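Long-range contacts in alpha-L-rhamnosidase (Aspergillus terreus, PDB 6GSZ), which probably hydrolyses terminal non-reducing alpha-L-rhamnose residues from alpha-L-rhamnosides, as a calcium-binding, six-hairpin type glycoside hydrolase: residues V568-R573 and V601-L606; T657-P662 and K679-I684. One frame throughout, in Å; residues are numbered along the deposited sequence. Where two conformers were deposited one is given.

Contact 1 (V568-R573 and V601-L606); sequences VGLWDR and VSDAYL
Asp603, on the helix, is the polar centre of this contact and binds both Trp571 and Arg573 of the loop. Its OD1 accepts the backbone N-H of Trp571 (N to OD1 2.9 Å, nearly straight at 164°); the N-H arrives on the syn side of OD1, 24° out of the carboxylate plane. The salt bridge lies nearly flat, guanidinium and carboxylate planes 21° apart. NH1 and NH2 of Arg573 both reach Asp603 OD2, each at 2.9 Å, NH1 on the syn lone pair; NH1 to OD1 is a weak bond. The Arg573 chain bends at chi2, and its NH1 also bonds Trp571 O (2.8 Å), so NH1 links the carboxylate to the loop's own backbone. OD2 takes a further bond from Trp644 NE1, so this buried carboxylate is well compensated, probably as the anion.

Apolar contacts flank the charges. Ser602 CB lies over one face of the Trp571 indole, a CH-pi contact 3.9 Å from the centroid of the five-membered ring. In the conformer given, Leu606 CD2 packs against Leu570 CD2 at 4.0 Å.

The contact pins the loop after helix 545-562 to helix 598-619, with Ala643 and Trp644 of helix 623-644 touching Arg573, while helix 656-664 covers another side of helix 598-619.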
ATOM      1  N   VAL A 568      -7.337  -9.158  36.074  1.00 18.11           N
ATOM      2  CA  VAL A 568      -6.089  -8.419  36.389  1.00 19.35           C
ATOM      3  C   VAL A 568      -5.653  -7.545  35.202  1.00 17.37           C
ATOM      4  O   VAL A 568      -4.603  -6.972  35.227  1.00 20.75           O
ATOM      5  CB  VAL A 568      -4.953  -9.366  36.807  1.00 19.55           C
ATOM      6  CG1 VAL A 568      -5.298 -10.128  38.081  1.00 23.03           C
ATOM      7  CG2 VAL A 568      -4.540 -10.328  35.699  1.00 21.07           C
ATOM      8  N   GLY A 569      -6.459  -7.455  34.152  1.00 15.11           N
ATOM      9  CA  GLY A 569      -6.202  -6.514  33.069  1.00 15.51           C
ATOM     10  C   GLY A 569      -5.524  -7.093  31.830  1.00 13.30           C
ATOM     11  O   GLY A 569      -5.259  -6.316  30.882  1.00 14.89           O
ATOM     12  N   LEU A 570      -5.171  -8.387  31.845  1.00 13.25           N
ATOM     13  CA  LEU A 570      -4.646  -9.044  30.664  1.00 13.63           C
ATOM     14  C   LEU A 570      -5.845  -9.474  29.800  1.00 14.34           C
ATOM     15  O   LEU A 570      -6.979  -9.122  30.118  1.00 14.58           O
ATOM     16  CB  LEU A 570      -3.715 -10.201  31.046  1.00 14.01           C
ATOM     17  CG  LEU A 570      -2.433  -9.792  31.787  1.00 14.19           C
ATOM     18  CD1 LEU A 570      -1.655 -11.035  32.218  1.00 15.83           C
ATOM     19  CD2 LEU A 570      -1.567  -8.867  30.927  1.00 16.56           C
ATOM     20  N   TRP A 571      -5.574 -10.171  28.710  1.00 12.40           N
ATOM     21  CA  TRP A 571      -6.641 -10.616  27.854  1.00 12.82           C
ATOM     22  C   TRP A 571      -7.533 -11.640  28.563  1.00 14.97           C
ATOM     23  O   TRP A 571      -7.077 -12.543  29.230  1.00 16.84           O
ATOM     24  CB  TRP A 571      -6.099 -11.215  26.566  1.00 12.66           C
ATOM     25  CG  TRP A 571      -5.831 -10.248  25.453  1.00 12.92           C
ATOM     26  CD1 TRP A 571      -4.651  -9.664  25.122  1.00 12.66           C
ATOM     27  CD2 TRP A 571      -6.781  -9.742  24.509  1.00 12.11           C
ATOM     28  NE1 TRP A 571      -4.782  -8.836  24.059  1.00 12.77           N
ATOM     29  CE2 TRP A 571      -6.085  -8.878  23.632  1.00 12.11           C
ATOM     30  CE3 TRP A 571      -8.140  -9.982  24.275  1.00 13.64           C
ATOM     31  CZ2 TRP A 571      -6.710  -8.241  22.562  1.00 12.53           C
ATOM     32  CZ3 TRP A 571      -8.763  -9.329  23.238  1.00 13.20           C
ATOM     33  CH2 TRP A 571      -8.053  -8.484  22.382  1.00 13.39           C
ATOM     34  N   ASP A 572      -8.829 -11.532  28.276  1.00 15.49           N
ATOM     35  CA  ASP A 572      -9.803 -12.550  28.658  1.00 16.39           C
ATOM     36  C   ASP A 572      -9.441 -13.859  27.938  1.00 16.02           C
ATOM     37  O   ASP A 572      -9.245 -13.879  26.712  1.00 16.68           O
ATOM     38  CB  ASP A 572     -11.204 -12.051  28.305  1.00 18.95           C
ATOM     39  CG  ASP A 572     -12.344 -13.024  28.526  1.00 23.71           C
ATOM     40  OD1 ASP A 572     -12.172 -14.223  28.281  1.00 25.27           O
ATOM     41  OD2 ASP A 572     -13.394 -12.527  28.891  1.00 31.04           O
ATOM     42  N   ARG A 573      -9.279 -14.932  28.717  1.00 18.67           N
ATOM     43  CA  ARG A 573      -8.750 -16.194  28.187  1.00 18.97           C
ATOM     44  C   ARG A 573      -9.843 -17.044  27.511  1.00 20.97           C
ATOM     45  O   ARG A 573      -9.572 -18.206  27.193  1.00 23.77           O
ATOM     46  CB  ARG A 573      -7.985 -16.967  29.267  1.00 23.06           C
ATOM     47  CG  ARG A 573      -6.597 -16.404  29.574  1.00 24.70           C
ATOM     48  CD  ARG A 573      -6.589 -15.323  30.603  1.00 26.35           C
ATOM     49  NE  ARG A 573      -5.216 -15.192  31.085  1.00 26.16           N
ATOM     50  CZ  ARG A 573      -4.279 -14.393  30.569  1.00 22.98           C
ATOM     51  NH1 ARG A 573      -4.558 -13.618  29.533  1.00 18.16           N
ATOM     52  NH2 ARG A 573      -3.058 -14.377  31.116  1.00 23.57           N
ATOM     53  N   VAL A 601       0.910 -14.851  23.597  1.00 12.28           N
ATOM     54  CA  VAL A 601       1.116 -13.967  22.446  1.00 12.66           C
ATOM     55  C   VAL A 601       0.278 -12.691  22.592  1.00 12.56           C
ATOM     56  O   VAL A 601       0.769 -11.563  22.410  1.00 12.43           O
ATOM     57  CB  VAL A 601       0.821 -14.677  21.108  1.00 12.51           C
ATOM     58  CG1 VAL A 601       0.812 -13.733  19.922  1.00 14.11           C
ATOM     59  CG2 VAL A 601       1.825 -15.785  20.841  1.00 13.94           C
ATOM     60  N   SER A 602      -1.011 -12.875  22.891  1.00 11.54           N
ATOM     61  CA  SER A 602      -1.930 -11.751  22.983  1.00 11.27           C
ATOM     62  C   SER A 602      -1.531 -10.753  24.078  1.00 11.91           C
ATOM     63  O   SER A 602      -1.612  -9.537  23.906  1.00 12.34           O
ATOM     64  CB  SER A 602      -3.348 -12.272  23.172  1.00 12.46           C
ATOM     65  OG  SER A 602      -3.821 -12.988  22.030  1.00 12.97           O
ATOM     66  N   ASP A 603      -1.179 -11.299  25.243  1.00 11.70           N
ATOM     67  CA  ASP A 603      -0.793 -10.446  26.357  1.00 13.37           C
ATOM     68  C   ASP A 603       0.492  -9.688  26.050  1.00 12.13           C
ATOM     69  O   ASP A 603       0.599  -8.488  26.440  1.00 13.04           O
ATOM     70  CB  ASP A 603      -0.606 -11.284  27.617  1.00 12.67           C
ATOM     71  CG  ASP A 603      -1.900 -11.786  28.239  1.00 12.45           C
ATOM     72  OD1 ASP A 603      -3.000 -11.280  27.854  1.00 13.67           O
ATOM     73  OD2 ASP A 603      -1.813 -12.686  29.129  1.00 14.13           O
ATOM     74  N   ALA A 604       1.414 -10.338  25.333  1.00 11.33           N
ATOM     75  CA  ALA A 604       2.652  -9.632  24.931  1.00 11.63           C
ATOM     76  C   ALA A 604       2.291  -8.421  24.063  1.00 10.69           C
ATOM     77  O   ALA A 604       2.801  -7.312  24.293  1.00 11.41           O
ATOM     78  CB  ALA A 604       3.599 -10.556  24.236  1.00 12.30           C
ATOM     79  N   TYR A 605       1.390  -8.642  23.080  1.00 11.61           N
ATOM     80  CA  TYR A 605       0.980  -7.556  22.219  1.00 10.83           C
ATOM     81  C   TYR A 605       0.125  -6.477  22.934  1.00 10.41           C
ATOM     82  O   TYR A 605       0.177  -5.292  22.555  1.00 11.26           O
ATOM     83  CB  TYR A 605       0.287  -8.078  20.960  1.00 11.26           C
ATOM     84  CG  TYR A 605       1.244  -8.393  19.848  1.00 10.74           C
ATOM     85  CD1 TYR A 605       1.883  -9.626  19.770  1.00 10.29           C
ATOM     86  CD2 TYR A 605       1.548  -7.443  18.890  1.00 11.99           C
ATOM     87  CE1 TYR A 605       2.753  -9.932  18.736  1.00 10.80           C
ATOM     88  CE2 TYR A 605       2.435  -7.733  17.859  1.00 11.95           C
ATOM     89  CZ  TYR A 605       3.043  -8.977  17.778  1.00 10.86           C
ATOM     90  OH  TYR A 605       3.928  -9.242  16.750  1.00 12.95           O
ATOM     91  N   LEU A 606      -0.620  -6.873  23.982  1.00 10.67           N
ATOM     92  CA  LEU A 606      -1.328  -5.894  24.819  0.50 11.11           C
ATOM     93  C   LEU A 606      -0.308  -4.969  25.502  1.00 11.09           C
ATOM     94  O   LEU A 606      -0.507  -3.757  25.521  1.00 12.62           O
ATOM     95  CB  LEU A 606      -2.219  -6.622  25.836  0.50 11.76           C
ATOM     96  CG  LEU A 606      -2.658  -5.801  27.049  0.50 13.48           C
ATOM     97  CD1 LEU A 606      -3.497  -4.613  26.640  0.50 12.24           C
ATOM     98  CD2 LEU A 606      -3.385  -6.664  28.065  0.50 13.44           C
TER

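Contact 2 (T657-P662 and K679-I684); sequences TGLALP and KRLVNI
Leu659 and Leu681 mark the closest backbone approach of two helical segments that run roughly antiparallel, their axes 9.7 Å apart and 149° between their directions. Leu659 carries most of the contact, with its two methyl branches meeting different partners. CD1 lies near Leu681 CA at 3.9 Å and Leu681 CB at 4.2 Å, and it presses on Ile684 CD1 at 3.4 Å, tighter than usual for two methyl carbons. CD2 instead touches Arg680 NH2 at 3.8 Å, the two side chains crossing at about a right angle. The guanidinium is held from elsewhere: NE forms a salt bridge with Glu654 and NH2 bonds Gly649 O, so NE and NH2 have polar partners while NH2 also lies beside Leu659 CD2. Leu681 has its CG anti to the backbone N (chi1 175°). Leu681 CD2 lies 4.4 Å from Ala660 CB.

No hydrogen bond crosses between the segments; the interface is small and held by apolar packing. Leu681 also meets Leu706 of helix 699-708, the next helix in the chain. Neighbouring antiparallel helices joined by a short connection, here 656-664 and 671-687, are characteristic of the alpha-helical six-hairpin glycosidase domain, consistent with an (alpha/alpha)6 barrel.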
ATOM      1  N   THR A 657       8.746 -17.716  18.855  1.00 14.11           N
ATOM      2  CA  THR A 657       7.852 -16.590  19.161  1.00 12.95           C
ATOM      3  C   THR A 657       7.726 -16.351  20.678  1.00 14.01           C
ATOM      4  O   THR A 657       7.689 -15.190  21.131  1.00 14.24           O
ATOM      5  CB  THR A 657       6.480 -16.806  18.522  1.00 14.17           C
ATOM      6  OG1 THR A 657       6.688 -16.792  17.113  1.00 14.88           O
ATOM      7  CG2 THR A 657       5.466 -15.763  18.917  1.00 13.86           C
ATOM      8  N   GLY A 658       7.619 -17.432  21.450  1.00 13.84           N
ATOM      9  CA  GLY A 658       7.442 -17.321  22.886  1.00 14.15           C
ATOM     10  C   GLY A 658       8.588 -16.611  23.612  1.00 14.15           C
ATOM     11  O   GLY A 658       8.327 -15.917  24.613  1.00 14.98           O
ATOM     12  N   LEU A 659       9.802 -16.740  23.067  1.00 14.31           N
ATOM     13  CA  LEU A 659      10.949 -16.007  23.572  1.00 14.31           C
ATOM     14  C   LEU A 659      11.062 -14.633  22.898  1.00 14.12           C
ATOM     15  O   LEU A 659      11.409 -13.654  23.531  1.00 13.98           O
ATOM     16  CB  LEU A 659      12.208 -16.834  23.346  1.00 14.67           C
ATOM     17  CG  LEU A 659      12.371 -17.986  24.330  1.00 15.81           C
ATOM     18  CD1 LEU A 659      13.224 -19.065  23.717  1.00 17.62           C
ATOM     19  CD2 LEU A 659      12.939 -17.501  25.648  1.00 19.45           C
ATOM     20  N   ALA A 660      10.877 -14.558  21.576  1.00 13.80           N
ATOM     21  CA  ALA A 660      11.165 -13.300  20.862  1.00 12.97           C
ATOM     22  C   ALA A 660      10.268 -12.165  21.378  1.00 13.81           C
ATOM     23  O   ALA A 660      10.698 -11.018  21.537  1.00 13.59           O
ATOM     24  CB  ALA A 660      11.010 -13.468  19.378  1.00 14.87           C
ATOM     25  N   LEU A 661       8.984 -12.450  21.616  1.00 13.41           N
ATOM     26  CA  LEU A 661       8.080 -11.358  22.034  1.00 12.80           C
ATOM     27  C   LEU A 661       8.480 -10.717  23.361  1.00 11.93           C
ATOM     28  O   LEU A 661       8.602  -9.475  23.401  1.00 12.88           O
ATOM     29  CB  LEU A 661       6.621 -11.814  22.015  1.00 12.93           C
ATOM     30  CG  LEU A 661       6.085 -12.287  20.676  1.00 13.45           C
ATOM     31  CD1 LEU A 661       4.624 -12.679  20.792  1.00 14.57           C
ATOM     32  CD2 LEU A 661       6.270 -11.221  19.602  1.00 13.42           C
ATOM     33  N   PRO A 662       8.646 -11.473  24.473  1.00 12.78           N
ATOM     34  CA  PRO A 662       9.071 -10.803  25.696  1.00 12.71           C
ATOM     35  C   PRO A 662      10.480 -10.181  25.614  1.00 13.80           C
ATOM     36  O   PRO A 662      10.725  -9.212  26.292  1.00 14.21           O
ATOM     37  CB  PRO A 662       8.953 -11.910  26.750  1.00 12.95           C
ATOM     38  CG  PRO A 662       9.149 -13.179  25.953  1.00 13.60           C
ATOM     39  CD  PRO A 662       8.406 -12.920  24.667  1.00 12.95           C
ATOM     40  N   LYS A 679      20.061 -16.009  24.891  1.00 16.87           N
ATOM     41  CA  LYS A 679      20.942 -17.150  24.587  1.00 17.57           C
ATOM     42  C   LYS A 679      20.126 -18.444  24.365  1.00 16.29           C
ATOM     43  O   LYS A 679      20.502 -19.271  23.501  1.00 18.96           O
ATOM     44  CB  LYS A 679      22.000 -17.293  25.680  1.00 19.20           C
ATOM     45  CG  LYS A 679      23.003 -16.153  25.768  1.00 22.36           C
ATOM     46  CD  LYS A 679      23.869 -16.058  24.553  1.00 27.40           C
ATOM     47  CE  LYS A 679      24.986 -15.047  24.680  1.00 33.04           C
ATOM     48  NZ  LYS A 679      25.715 -14.971  23.385  1.00 33.96           N
ATOM     49  N   ARG A 680      19.038 -18.641  25.116  1.00 15.86           N
ATOM     50  CA  ARG A 680      18.197 -19.812  24.886  1.00 17.09           C
ATOM     51  C   ARG A 680      17.499 -19.739  23.528  1.00 17.61           C
ATOM     52  O   ARG A 680      17.368 -20.776  22.866  1.00 18.50           O
ATOM     53  CB  ARG A 680      17.136 -19.978  25.976  1.00 17.39           C
ATOM     54  CG  ARG A 680      17.728 -20.293  27.333  1.00 18.79           C
ATOM     55  CD  ARG A 680      16.731 -20.913  28.287  1.00 19.27           C
ATOM     56  NE  ARG A 680      15.512 -20.151  28.445  1.00 18.33           N
ATOM     57  CZ  ARG A 680      15.342 -19.064  29.170  1.00 18.32           C
ATOM     58  NH1 ARG A 680      16.345 -18.605  29.920  1.00 19.92           N
ATOM     59  NH2 ARG A 680      14.179 -18.422  29.112  1.00 17.57           N
ATOM     60  N   LEU A 681      17.109 -18.528  23.107  1.00 16.79           N
ATOM     61  CA  LEU A 681      16.504 -18.348  21.776  1.00 14.87           C
ATOM     62  C   LEU A 681      17.489 -18.803  20.688  1.00 16.04           C
ATOM     63  O   LEU A 681      17.145 -19.564  19.745  1.00 17.56           O
ATOM     64  CB  LEU A 681      16.046 -16.891  21.588  1.00 15.35           C
ATOM     65  CG  LEU A 681      15.512 -16.570  20.188  1.00 15.89           C
ATOM     66  CD1 LEU A 681      14.351 -17.488  19.741  1.00 16.97           C
ATOM     67  CD2 LEU A 681      15.055 -15.095  20.133  1.00 17.50           C
ATOM     68  N   VAL A 682      18.736 -18.345  20.800  1.00 16.05           N
ATOM     69  CA  VAL A 682      19.778 -18.694  19.809  1.00 16.98           C
ATOM     70  C   VAL A 682      19.984 -20.219  19.800  1.00 19.23           C
ATOM     71  O   VAL A 682      20.151 -20.801  18.718  1.00 19.29           O
ATOM     72  CB  VAL A 682      21.097 -17.957  20.089  1.00 18.54           C
ATOM     73  CG1 VAL A 682      22.243 -18.515  19.250  1.00 21.23           C
ATOM     74  CG2 VAL A 682      20.946 -16.464  19.863  1.00 19.96           C
ATOM     75  N   ASN A 683      19.969 -20.847  20.982  1.00 18.30           N
ATOM     76  CA  ASN A 683      20.156 -22.288  21.093  1.00 21.08           C
ATOM     77  C   ASN A 683      19.010 -23.040  20.402  1.00 20.19           C
ATOM     78  O   ASN A 683      19.302 -24.003  19.670  1.00 21.45           O
ATOM     79  CB  ASN A 683      20.298 -22.725  22.552  1.00 27.65           C
ATOM     80  CG  ASN A 683      20.625 -24.196  22.677  1.00 30.78           C
ATOM     81  OD1 ASN A 683      21.655 -24.637  22.178  1.00 31.92           O
ATOM     82  ND2 ASN A 683      19.747 -24.958  23.301  1.00 31.71           N
ATOM     83  N   ILE A 684      17.757 -22.613  20.633  1.00 19.95           N
ATOM     84  CA  ILE A 684      16.571 -23.243  19.990  1.00 17.91           C
ATOM     85  C   ILE A 684      16.682 -23.121  18.462  1.00 19.31           C
ATOM     86  O   ILE A 684      16.388 -24.091  17.753  1.00 20.34           O
ATOM     87  CB  ILE A 684      15.259 -22.617  20.517  1.00 22.44           C
ATOM     88  CG1 ILE A 684      14.932 -23.141  21.918  1.00 26.37           C
ATOM     89  CG2 ILE A 684      14.116 -22.844  19.539  1.00 28.93           C
ATOM     90  CD1 ILE A 684      14.166 -22.152  22.782  1.00 36.90           C
TER

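Overall arrangement
Both contacts lie within the six-hairpin glycosidase region, their centres about 19 Å apart, and they are joined by packing of helix 598-619 against helix 656-664. Leu661 provides most of this join, meeting Val601, Ala604 and Tyr605, while Thr657 adds a methyl contact with Val601. Each of these two helices thus turns one side to its own contact and another to its neighbour. Both contacts are largely buried, but their chemistry differs: contact 1 fixes a loop to a helix through a salt bridge to a buried aspartate and an indole, whereas contact 2 joins two helices by aliphatic packing, with partly exposed Arg680 and Ile684 on the 679-684 side.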